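Side-chain contacts in heme oxygenase 1 (Synechocystis sp., PDB 1WE1), which binds heme and probably opens its ring with oxygen and electrons from a reductase, giving biliverdin IXalpha, carbon monoxide and iron: residues I137-A142 with G151-Y156; Q85-S90 with N144-H149; E56-K61 with H68-E73. All blocks are in the same frame, centred on the assembly; numbering follows the deposited sequence.

Contact 1 (I137-A142 with G151-Y156). With HEM (protoporphyrin IX containing Fe), chain H.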
loop_
_atom_site.group_PDB
_atom_site.type_symbol
_atom_site.label_atom_id
_atom_site.label_comp_id
_atom_site.label_asym_id
_atom_site.label_seq_id
_atom_site.Cartn_x
_atom_site.Cartn_y
_atom_site.Cartn_z
ATOM N N ILE A 137 0.090 13.332 -3.016
ATOM C CA ILE A 137 1.484 13.744 -3.035
ATOM C C ILE A 137 2.307 12.795 -3.892
ATOM O O ILE A 137 3.033 13.225 -4.788
ATOM C CB ILE A 137 2.092 13.763 -1.624
ATOM C CG1 ILE A 137 1.344 14.772 -0.750
ATOM C CG2 ILE A 137 3.567 14.117 -1.710
ATOM C CD1 ILE A 137 1.886 14.904 0.663
ATOM N N LEU A 138 2.178 11.501 -3.610
ATOM C CA LEU A 138 2.909 10.463 -4.336
ATOM C C LEU A 138 2.641 10.477 -5.844
ATOM O O LEU A 138 3.543 10.220 -6.652
ATOM C CB LEU A 138 2.555 9.086 -3.755
ATOM C CG LEU A 138 2.901 8.954 -2.268
ATOM C CD1 LEU A 138 2.276 7.690 -1.687
ATOM C CD2 LEU A 138 4.423 8.959 -2.102
ATOM N N LYS A 139 1.400 10.781 -6.208
ATOM C CA LYS A 139 0.991 10.814 -7.600
ATOM C C LYS A 139 1.749 11.884 -8.378
ATOM O O LYS A 139 2.317 11.595 -9.431
ATOM C CB LYS A 139 -0.512 11.066 -7.711
ATOM C CG LYS A 139 -1.041 10.872 -9.108
ATOM C CD LYS A 139 -2.427 11.453 -9.290
ATOM C CE LYS A 139 -2.867 11.304 -10.744
ATOM N NZ LYS A 139 -4.065 12.136 -11.073
ATOM N N LYS A 140 1.771 13.113 -7.869
ATOM C CA LYS A 140 2.485 14.169 -8.571
ATOM C C LYS A 140 3.980 13.851 -8.656
ATOM O O LYS A 140 4.578 13.942 -9.727
ATOM C CB LYS A 140 2.269 15.542 -7.907
ATOM C CG LYS A 140 2.942 16.683 -8.699
ATOM C CD LYS A 140 2.641 18.077 -8.170
ATOM C CE LYS A 140 1.202 18.488 -8.472
ATOM N NZ LYS A 140 0.921 19.894 -8.055
ATOM N N ILE A 141 4.587 13.471 -7.541
ATOM C CA ILE A 141 6.005 13.138 -7.552
ATOM C C ILE A 141 6.327 12.071 -8.601
ATOM O O ILE A 141 7.342 12.154 -9.277
ATOM C CB ILE A 141 6.479 12.637 -6.173
ATOM C CG1 ILE A 141 6.515 13.810 -5.187
ATOM C CG2 ILE A 141 7.852 11.980 -6.306
ATOM C CD1 ILE A 141 6.935 13.443 -3.789
ATOM N N ALA A 142 5.456 11.076 -8.723
ATOM C CA ALA A 142 5.639 10.006 -9.686
ATOM C C ALA A 142 5.496 10.580 -11.088
ATOM O O ALA A 142 6.389 10.431 -11.928
ATOM C CB ALA A 142 4.608 8.927 -9.457
ATOM N N GLY A 151 -1.802 8.051 -17.367
ATOM C CA GLY A 151 -1.564 6.621 -17.348
ATOM C C GLY A 151 -0.376 6.335 -16.448
ATOM O O GLY A 151 0.590 7.105 -16.414
ATOM N N GLY A 152 -0.445 5.237 -15.704
ATOM C CA GLY A 152 0.650 4.891 -14.819
ATOM C C GLY A 152 0.427 5.293 -13.374
ATOM O O GLY A 152 1.245 4.973 -12.511
ATOM N N THR A 153 -0.672 5.988 -13.098
ATOM C CA THR A 153 -0.967 6.414 -11.735
ATOM C C THR A 153 -2.408 6.146 -11.314
ATOM O O THR A 153 -2.924 6.790 -10.416
ATOM C CB THR A 153 -0.675 7.917 -11.541
ATOM O OG1 THR A 153 -1.419 8.678 -12.501
ATOM C CG2 THR A 153 0.808 8.200 -11.720
ATOM N N ALA A 154 -3.057 5.186 -11.955
ATOM C CA ALA A 154 -4.435 4.862 -11.621
ATOM C C ALA A 154 -4.590 4.433 -10.150
ATOM O O ALA A 154 -5.682 4.520 -9.575
ATOM C CB ALA A 154 -4.932 3.760 -12.550
ATOM N N PHE A 155 -3.486 3.983 -9.555
ATOM C CA PHE A 155 -3.452 3.515 -8.170
ATOM C C PHE A 155 -3.703 4.592 -7.119
ATOM O O PHE A 155 -4.240 4.311 -6.055
ATOM C CB PHE A 155 -2.105 2.844 -7.887
ATOM C CG PHE A 155 -1.915 2.431 -6.450
ATOM C CD1 PHE A 155 -0.936 3.028 -5.668
ATOM C CD2 PHE A 155 -2.701 1.424 -5.887
ATOM C CE1 PHE A 155 -0.740 2.626 -4.349
ATOM C CE2 PHE A 155 -2.514 1.013 -4.566
ATOM C CZ PHE A 155 -1.535 1.612 -3.797
ATOM N N TYR A 156 -3.310 5.821 -7.416
ATOM C CA TYR A 156 -3.486 6.931 -6.487
ATOM C C TYR A 156 -4.852 7.629 -6.672
ATOM O O TYR A 156 -5.192 8.565 -5.945
ATOM C CB TYR A 156 -2.345 7.933 -6.703
ATOM C CG TYR A 156 -0.963 7.327 -6.574
ATOM C CD1 TYR A 156 -0.432 7.009 -5.319
ATOM C CD2 TYR A 156 -0.188 7.059 -7.704
ATOM C CE1 TYR A 156 0.835 6.438 -5.191
ATOM C CE2 TYR A 156 1.087 6.487 -7.590
ATOM C CZ TYR A 156 1.590 6.178 -6.333
ATOM O OH TYR A 156 2.830 5.591 -6.210
HETATM C CHA HEM H . -0.474 9.099 6.488
HETATM C CHB HEM H . 0.691 4.527 5.422
HETATM C CHC HEM H . 4.763 6.215 3.391
HETATM C CHD HEM H . 2.745 10.561 3.145
HETATM C C1A HEM H . -0.478 7.688 6.519
HETATM C C2A HEM H . -1.394 6.840 7.266
HETATM C C3A HEM H . -1.033 5.547 7.003
HETATM C C4A HEM H . 0.069 5.618 6.031
HETATM C CMA HEM H . -1.620 4.280 7.545
HETATM C CAA HEM H . -2.561 7.318 8.115
HETATM C CBA HEM H . -2.185 7.892 9.503
HETATM C CGA HEM H . -3.291 8.311 10.285
HETATM O O1A HEM H . -3.665 7.495 11.217
HETATM O O2A HEM H . -3.893 9.388 10.105
HETATM C C1B HEM H . 1.946 4.574 4.794
HETATM C C2B HEM H . 2.752 3.402 4.456
HETATM C C3B HEM H . 3.871 3.872 3.831
HETATM C C4B HEM H . 3.776 5.330 3.866
HETATM C CMB HEM H . 2.350 1.978 4.743
HETATM C CAB HEM H . 4.991 3.098 3.163
HETATM C CBB HEM H . 5.829 2.221 4.131
HETATM C C1C HEM H . 4.549 7.529 3.062
HETATM C C2C HEM H . 5.416 8.351 2.230
HETATM C C3C HEM H . 4.955 9.610 2.373
HETATM C C4C HEM H . 3.662 9.525 3.012
HETATM C CMC HEM H . 6.573 7.827 1.402
HETATM C CAC HEM H . 5.662 10.905 1.964
HETATM C CBC HEM H . 5.287 11.309 0.510
HETATM C C1D HEM H . 1.646 10.563 4.038
HETATM C C2D HEM H . 0.832 11.740 4.333
HETATM C C3D HEM H . -0.097 11.322 5.231
HETATM C C4D HEM H . 0.192 9.897 5.530
HETATM C CMD HEM H . 1.077 13.081 3.719
HETATM C CAD HEM H . -1.236 12.077 5.873
HETATM C CBD HEM H . -0.851 12.655 7.308
HETATM C CGD HEM H . -1.973 13.115 8.037
HETATM O O1D HEM H . -3.064 12.432 8.050
HETATM O O2D HEM H . -1.913 14.198 8.688
HETATM N NA HEM H . 0.413 6.932 5.794
HETATM N NB HEM H . 2.575 5.740 4.421
HETATM N NC HEM H . 3.436 8.266 3.505
HETATM N ND HEM H . 1.202 9.452 4.751
HETATM FE FE HEM H . 1.904 7.607 4.636
HETATM O O HOH W 1 0.819 7.337 3.224
#

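Contact 2 (Q85-S90 with N144-H149)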
loop_
_atom_site.group_PDB
_atom_site.type_symbol
_atom_site.label_atom_id
_atom_site.label_comp_id
_atom_site.label_asym_id
_atom_site.label_seq_id
_atom_site.Cartn_x
_atom_site.Cartn_y
_atom_site.Cartn_z
ATOM N N GLN A 85 -0.567 -2.790 -16.917
ATOM C CA GLN A 85 -0.803 -2.733 -18.350
ATOM C C GLN A 85 0.074 -1.630 -18.944
ATOM O O GLN A 85 0.716 -1.818 -19.974
ATOM C CB GLN A 85 -2.277 -2.417 -18.616
ATOM C CG GLN A 85 -2.604 -2.106 -20.068
ATOM C CD GLN A 85 -3.118 -3.308 -20.820
ATOM O OE1 GLN A 85 -2.375 -4.244 -21.103
ATOM N NE2 GLN A 85 -4.405 -3.292 -21.144
ATOM N N PHE A 86 0.096 -0.484 -18.275
ATOM C CA PHE A 86 0.874 0.660 -18.713
ATOM C C PHE A 86 2.397 0.446 -18.628
ATOM O O PHE A 86 3.132 0.784 -19.563
ATOM C CB PHE A 86 0.477 1.894 -17.894
ATOM C CG PHE A 86 1.331 3.097 -18.166
ATOM C CD1 PHE A 86 1.119 3.877 -19.302
ATOM C CD2 PHE A 86 2.393 3.410 -17.325
ATOM C CE1 PHE A 86 1.959 4.954 -19.604
ATOM C CE2 PHE A 86 3.237 4.480 -17.613
ATOM C CZ PHE A 86 3.020 5.255 -18.761
ATOM N N TYR A 87 2.875 -0.107 -17.518
ATOM C CA TYR A 87 4.303 -0.336 -17.340
ATOM C C TYR A 87 4.834 -1.576 -18.043
ATOM O O TYR A 87 6.000 -1.619 -18.429
ATOM C CB TYR A 87 4.634 -0.419 -15.853
ATOM C CG TYR A 87 4.483 0.898 -15.152
ATOM C CD1 TYR A 87 3.385 1.157 -14.345
ATOM C CD2 TYR A 87 5.406 1.909 -15.351
ATOM C CE1 TYR A 87 3.211 2.399 -13.756
ATOM C CE2 TYR A 87 5.244 3.151 -14.776
ATOM C CZ TYR A 87 4.145 3.396 -13.975
ATOM O OH TYR A 87 3.996 4.640 -13.394
ATOM N N TYR A 88 3.981 -2.583 -18.206
ATOM C CA TYR A 88 4.384 -3.830 -18.847
ATOM C C TYR A 88 3.787 -4.049 -20.223
ATOM O O TYR A 88 4.371 -4.760 -21.048
ATOM C CB TYR A 88 4.012 -5.022 -17.964
ATOM C CG TYR A 88 4.936 -5.207 -16.791
ATOM C CD1 TYR A 88 6.220 -5.741 -16.961
ATOM C CD2 TYR A 88 4.540 -4.831 -15.512
ATOM C CE1 TYR A 88 7.079 -5.891 -15.883
ATOM C CE2 TYR A 88 5.387 -4.977 -14.435
ATOM C CZ TYR A 88 6.653 -5.503 -14.620
ATOM O OH TYR A 88 7.486 -5.611 -13.535
ATOM N N GLY A 89 2.620 -3.469 -20.467
ATOM C CA GLY A 89 1.987 -3.643 -21.758
ATOM C C GLY A 89 1.018 -4.807 -21.768
ATOM O O GLY A 89 0.862 -5.509 -20.770
ATOM N N SER A 90 0.378 -5.021 -22.913
ATOM C CA SER A 90 -0.609 -6.077 -23.081
ATOM C C SER A 90 -0.266 -7.460 -22.549
ATOM O O SER A 90 -1.158 -8.177 -22.103
ATOM C CB SER A 90 -0.999 -6.186 -24.553
ATOM O OG SER A 90 -1.681 -5.016 -24.965
ATOM N N ASN A 144 5.795 13.528 -12.158
ATOM C CA ASN A 144 6.862 14.445 -12.529
ATOM C C ASN A 144 8.192 13.744 -12.792
ATOM O O ASN A 144 8.880 14.045 -13.773
ATOM C CB ASN A 144 7.058 15.525 -11.454
ATOM C CG ASN A 144 6.035 16.657 -11.565
ATOM O OD1 ASN A 144 5.642 17.054 -12.672
ATOM N ND2 ASN A 144 5.615 17.193 -10.421
ATOM N N ALA A 145 8.537 12.798 -11.926
ATOM C CA ALA A 145 9.792 12.079 -12.046
ATOM C C ALA A 145 9.859 11.058 -13.182
ATOM O O ALA A 145 10.939 10.584 -13.517
ATOM C CB ALA A 145 10.104 11.410 -10.732
ATOM N N MET A 146 8.721 10.728 -13.778
ATOM C CA MET A 146 8.689 9.743 -14.857
ATOM C C MET A 146 7.924 10.219 -16.096
ATOM O O MET A 146 7.891 9.534 -17.120
ATOM C CB MET A 146 8.069 8.431 -14.351
ATOM C CG MET A 146 8.958 7.610 -13.425
ATOM S SD MET A 146 8.101 6.201 -12.643
ATOM C CE MET A 146 7.682 5.264 -14.048
ATOM N N ASN A 147 7.309 11.390 -16.008
ATOM C CA ASN A 147 6.546 11.919 -17.133
ATOM C C ASN A 147 5.356 11.034 -17.503
ATOM O O ASN A 147 5.381 10.349 -18.527
ATOM C CB ASN A 147 7.448 12.086 -18.359
ATOM C CG ASN A 147 8.125 13.445 -18.410
ATOM O OD1 ASN A 147 8.937 13.709 -19.296
ATOM N ND2 ASN A 147 7.785 14.320 -17.466
ATOM N N LEU A 148 4.321 11.051 -16.665
ATOM C CA LEU A 148 3.111 10.268 -16.915
ATOM C C LEU A 148 1.924 11.203 -17.154
ATOM O O LEU A 148 0.965 11.209 -16.375
ATOM C CB LEU A 148 2.790 9.347 -15.727
ATOM C CG LEU A 148 3.799 8.285 -15.296
ATOM C CD1 LEU A 148 4.469 7.703 -16.524
ATOM C CD2 LEU A 148 4.827 8.897 -14.376
ATOM N N HIS A 149 1.996 11.988 -18.228
ATOM C CA HIS A 149 0.932 12.932 -18.572
ATOM C C HIS A 149 -0.423 12.304 -18.260
ATOM O O HIS A 149 -1.318 12.966 -17.729
ATOM C CB HIS A 149 1.010 13.311 -20.056
ATOM C CG HIS A 149 2.389 13.682 -20.512
ATOM N ND1 HIS A 149 3.385 12.748 -20.704
ATOM C CD2 HIS A 149 2.945 14.885 -20.789
ATOM C CE1 HIS A 149 4.495 13.359 -21.080
ATOM N NE2 HIS A 149 4.255 14.657 -21.139
#

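Contact 3 (E56-K61 with H68-E73)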
loop_
_atom_site.group_PDB
_atom_site.type_symbol
_atom_site.label_atom_id
_atom_site.label_comp_id
_atom_site.label_asym_id
_atom_site.label_seq_id
_atom_site.Cartn_x
_atom_site.Cartn_y
_atom_site.Cartn_z
ATOM N N GLU A 56 -9.893 -11.825 0.606
ATOM C CA GLU A 56 -10.201 -12.242 1.972
ATOM C C GLU A 56 -11.209 -11.296 2.624
ATOM O O GLU A 56 -12.124 -11.730 3.318
ATOM C CB GLU A 56 -8.923 -12.298 2.823
ATOM C CG GLU A 56 -7.869 -13.317 2.370
ATOM C CD GLU A 56 -8.299 -14.764 2.565
ATOM O OE1 GLU A 56 -9.410 -14.991 3.087
ATOM O OE2 GLU A 56 -7.528 -15.681 2.199
ATOM N N MET A 57 -11.045 -10.002 2.399
ATOM C CA MET A 57 -11.954 -9.032 2.984
ATOM C C MET A 57 -13.397 -9.244 2.499
ATOM O O MET A 57 -14.349 -9.008 3.246
ATOM C CB MET A 57 -11.494 -7.620 2.643
ATOM C CG MET A 57 -12.001 -6.565 3.602
ATOM S SD MET A 57 -11.241 -6.766 5.219
ATOM C CE MET A 57 -9.590 -6.200 4.839
ATOM N N ALA A 58 -13.553 -9.694 1.256
ATOM C CA ALA A 58 -14.878 -9.929 0.687
ATOM C C ALA A 58 -15.553 -11.125 1.345
ATOM O O ALA A 58 -16.783 -11.183 1.415
ATOM C CB ALA A 58 -14.782 -10.138 -0.820
ATOM N N LYS A 59 -14.758 -12.081 1.819
ATOM C CA LYS A 59 -15.315 -13.248 2.504
ATOM C C LYS A 59 -15.909 -12.805 3.836
ATOM O O LYS A 59 -16.849 -13.412 4.340
ATOM C CB LYS A 59 -14.245 -14.295 2.812
ATOM C CG LYS A 59 -13.702 -15.048 1.628
ATOM C CD LYS A 59 -13.120 -16.384 2.090
ATOM C CE LYS A 59 -12.161 -16.218 3.273
ATOM N NZ LYS A 59 -11.625 -17.522 3.760
ATOM N N PHE A 60 -15.344 -11.747 4.406
ATOM C CA PHE A 60 -15.814 -11.246 5.688
ATOM C C PHE A 60 -16.642 -9.980 5.552
ATOM O O PHE A 60 -16.659 -9.155 6.459
ATOM C CB PHE A 60 -14.625 -10.988 6.631
ATOM C CG PHE A 60 -13.770 -12.199 6.873
ATOM C CD1 PHE A 60 -12.674 -12.469 6.062
ATOM C CD2 PHE A 60 -14.088 -13.100 7.881
ATOM C CE1 PHE A 60 -11.906 -13.622 6.245
ATOM C CE2 PHE A 60 -13.329 -14.255 8.072
ATOM C CZ PHE A 60 -12.235 -14.515 7.248
ATOM N N LYS A 61 -17.335 -9.822 4.428
ATOM C CA LYS A 61 -18.154 -8.630 4.235
ATOM C C LYS A 61 -19.220 -8.521 5.331
ATOM O O LYS A 61 -19.636 -7.415 5.697
ATOM C CB LYS A 61 -18.830 -8.649 2.859
ATOM C CG LYS A 61 -19.717 -9.843 2.629
ATOM C CD LYS A 61 -20.638 -9.668 1.422
ATOM C CE LYS A 61 -19.879 -9.567 0.105
ATOM N NZ LYS A 61 -19.159 -8.274 -0.030
ATOM N N HIS A 68 -17.472 -3.736 9.359
ATOM C CA HIS A 68 -17.449 -2.316 9.695
ATOM C C HIS A 68 -16.456 -1.532 8.842
ATOM O O HIS A 68 -16.662 -0.349 8.570
ATOM C CB HIS A 68 -17.101 -2.129 11.179
ATOM C CG HIS A 68 -18.183 -2.562 12.124
ATOM N ND1 HIS A 68 -18.778 -3.805 12.061
ATOM C CD2 HIS A 68 -18.757 -1.924 13.171
ATOM C CE1 HIS A 68 -19.671 -3.913 13.030
ATOM N NE2 HIS A 68 -19.677 -2.785 13.717
ATOM N N ILE A 69 -15.374 -2.184 8.429
ATOM C CA ILE A 69 -14.369 -1.514 7.613
ATOM C C ILE A 69 -14.359 -2.072 6.191
ATOM O O ILE A 69 -13.353 -2.005 5.481
ATOM C CB ILE A 69 -12.969 -1.652 8.239
ATOM C CG1 ILE A 69 -12.548 -3.118 8.284
ATOM C CG2 ILE A 69 -12.986 -1.088 9.642
ATOM C CD1 ILE A 69 -11.110 -3.329 8.741
ATOM N N TYR A 70 -15.495 -2.621 5.781
ATOM C CA TYR A 70 -15.622 -3.185 4.452
ATOM C C TYR A 70 -16.171 -2.142 3.484
ATOM O O TYR A 70 -17.385 -1.965 3.366
ATOM C CB TYR A 70 -16.544 -4.404 4.480
ATOM C CG TYR A 70 -16.732 -5.037 3.122
ATOM C CD1 TYR A 70 -15.691 -5.739 2.506
ATOM C CD2 TYR A 70 -17.940 -4.906 2.434
ATOM C CE1 TYR A 70 -15.849 -6.294 1.231
ATOM C CE2 TYR A 70 -18.107 -5.454 1.162
ATOM C CZ TYR A 70 -17.059 -6.145 0.568
ATOM O OH TYR A 70 -17.219 -6.669 -0.693
ATOM N N PHE A 71 -15.261 -1.458 2.795
ATOM C CA PHE A 71 -15.604 -0.424 1.828
ATOM C C PHE A 71 -15.026 -0.779 0.461
ATOM O O PHE A 71 -13.961 -0.291 0.086
ATOM C CB PHE A 71 -15.027 0.920 2.270
ATOM C CG PHE A 71 -15.523 1.389 3.603
ATOM C CD1 PHE A 71 -16.796 1.936 3.735
ATOM C CD2 PHE A 71 -14.707 1.304 4.730
ATOM C CE1 PHE A 71 -17.250 2.395 4.973
ATOM C CE2 PHE A 71 -15.150 1.761 5.970
ATOM C CZ PHE A 71 -16.421 2.307 6.093
ATOM N N PRO A 72 -15.728 -1.629 -0.304
ATOM C CA PRO A 72 -15.273 -2.045 -1.638
ATOM C C PRO A 72 -14.920 -0.868 -2.549
ATOM O O PRO A 72 -14.421 -1.054 -3.660
ATOM C CB PRO A 72 -16.450 -2.870 -2.164
ATOM C CG PRO A 72 -17.638 -2.288 -1.439
ATOM C CD PRO A 72 -17.098 -2.109 -0.044
ATOM N N GLU A 73 -15.181 0.341 -2.067
ATOM C CA GLU A 73 -14.877 1.545 -2.822
ATOM C C GLU A 73 -13.381 1.816 -2.740
ATOM O O GLU A 73 -12.847 2.628 -3.493
ATOM C CB GLU A 73 -15.640 2.742 -2.250
ATOM C CG GLU A 73 -17.128 2.489 -2.093
ATOM C CD GLU A 73 -17.498 1.973 -0.713
ATOM O OE1 GLU A 73 -17.528 2.795 0.229
ATOM O OE2 GLU A 73 -17.754 0.756 -0.566
#

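Contact 1 (I137-A142 with G151-Y156)
Lys-139 and Leu-138, on the distal helix of the all-helical heme oxygenase fold (helix 120-146), pack against Tyr-156 and Thr-153 of the loop that returns along it. Followed outward, Lys-139 starts with CB, 3.8 Å from Tyr-156 CB. Its CG swings anti to the backbone N (chi1 -170°), which carries the chain over to Thr-153, where Lys-139 CG lies 3.8 Å from Thr-153 CB. The remaining chain is extended: CE crosses Thr-153 near OG1, and NZ goes on to a salt bridge with Glu-157, just past the loop segment. Lys-139 and Tyr-156 thus run past each other in opposite directions. The phenol ring lies between two neighbours, with Phe-155 CD1 toward the rim of one face and the backbone N of Lys-139 over the centre of the other, 4.1 Å above the plane. Thr-153 CB fills an edge position in the ring plane. Leu-138 crosses the tyrosine at about a right angle, its CB 3.5 Å from Tyr-156 CE1, while the phenol hydroxyl is hydrogen-bonded to Tyr-39 OH. One methyl of the leucine reaches the cofactor: Leu-138 CD2 is 3.6 Å from the heme vinyl carbon CBC.

Contact 2 (Q85-S90 with N144-H149)
At the C-terminal ends of two helices of the heme oxygenase fold, 77-88 and 120-146, Phe-86 and Tyr-87 meet Leu-148 and Met-146. The backbones stay well apart, the nearest CA pair, Phe-86 and Leu-148, being 10.0 Å from each other, so side chains alone bridge the gap. Phe-86, with CG anti to its own nitrogen (chi1 174°), extends toward Leu-148 and brings CE2 within 3.6 Å of the methyl CD1 of Leu-148; CZ lies equally near, so the methyl comes obliquely at the CE2-CZ bond. Tyr-87 and Met-146 approach from opposite directions. The methionine bends at its last torsion (chi3 63°), which sets the methyl CE at the edge of the phenol ring, near its plane and 3.3 Å from Tyr-87 CE2. Leu-148 crosses the tyrosine at about a right angle, with CG 4.1 Å from Tyr-87 OH. The two aromatic neighbours also brace each other: Phe-86 CD2 sits 3.6 Å above the centre of the Tyr-87 ring. Asn-147, with positive phi (63°), leaves the helix between the two apolar partners. No hydrogen bond joins the segments, and the phenol hydroxyl is satisfied by Gly-152 O in the neighbouring loop. Cohesion between the segments therefore comes from apolar packing of methyls on ring carbons, while the polar end of Tyr-87 is spent on that third piece of chain.

Contact 3 (E56-K61 with H68-E73)
Tyr-70 is gripped on one face by Lys-61 and along one edge by Met-57. The lysine CB makes a CH-pi contact, 3.8 Å from the centroid of the Tyr-70 ring and only 14° off its normal. On the opposite face Pro-72 CD rests 3.7 Å above the plane, offset toward the rim, so the ring is sandwiched between aliphatic carbons. Met-57 CG lies in the ring plane at the edge, 3.9 Å from Tyr-70 CD1, and Ala-58 CA approaches obliquely, 3.8 Å from Tyr-70 CE1. Lys-61 runs beside the tyrosine in the same direction; CG stands between the backbone N and the carbonyl carbon (chi1 59°), and bends at the last two torsions curl the chain back until NZ is 2.6 Å from Tyr-70 OH. In the all-helical heme oxygenase fold, these residues join the C-terminal end of helix 36-59 to the connection that leads to helix 77-88, the nearest CA pair being Lys-61 and Tyr-70 at 6.0 Å. Without the ring, as with an alanine here, Lys-61 CB and Met-57 CG would probably lose the surface they pack on, and the lysine chain would be freer to turn. In the next shell, Met-57 is backed by Leu-66 and by Ser-124 of helix 120-146, which Ile-69 also touches. Phe-71 points away from the helix end and meets Phe-167 edge-to-face, tying the loop to helix 164-176. Glu-56, just before Met-57, is held by a salt bridge to Arg-110.

Overall arrangement
Contact 1 is the buried member, beside the heme; contacts 2 and 3 are partly buried and include exposed residues. Contacts 1 and 2 share helix 120-146, have centres 10 Å apart and touch directly, with Gly-152 CA packed 3.4 Å from Phe-86 CD2; their segments alternate along the chain. Contact 3 stands apart, its centre about 25 Å from that of contact 1 and 30 Å from that of contact 2. Both 1 and 3 set a tyrosine against a helix within a short return of chain, yet contact 1 covers its ring with helix backbone, contact 3 with a lysine CB, and contact 2 relies on methyl-to-ring packing between helix ends far apart in sequence.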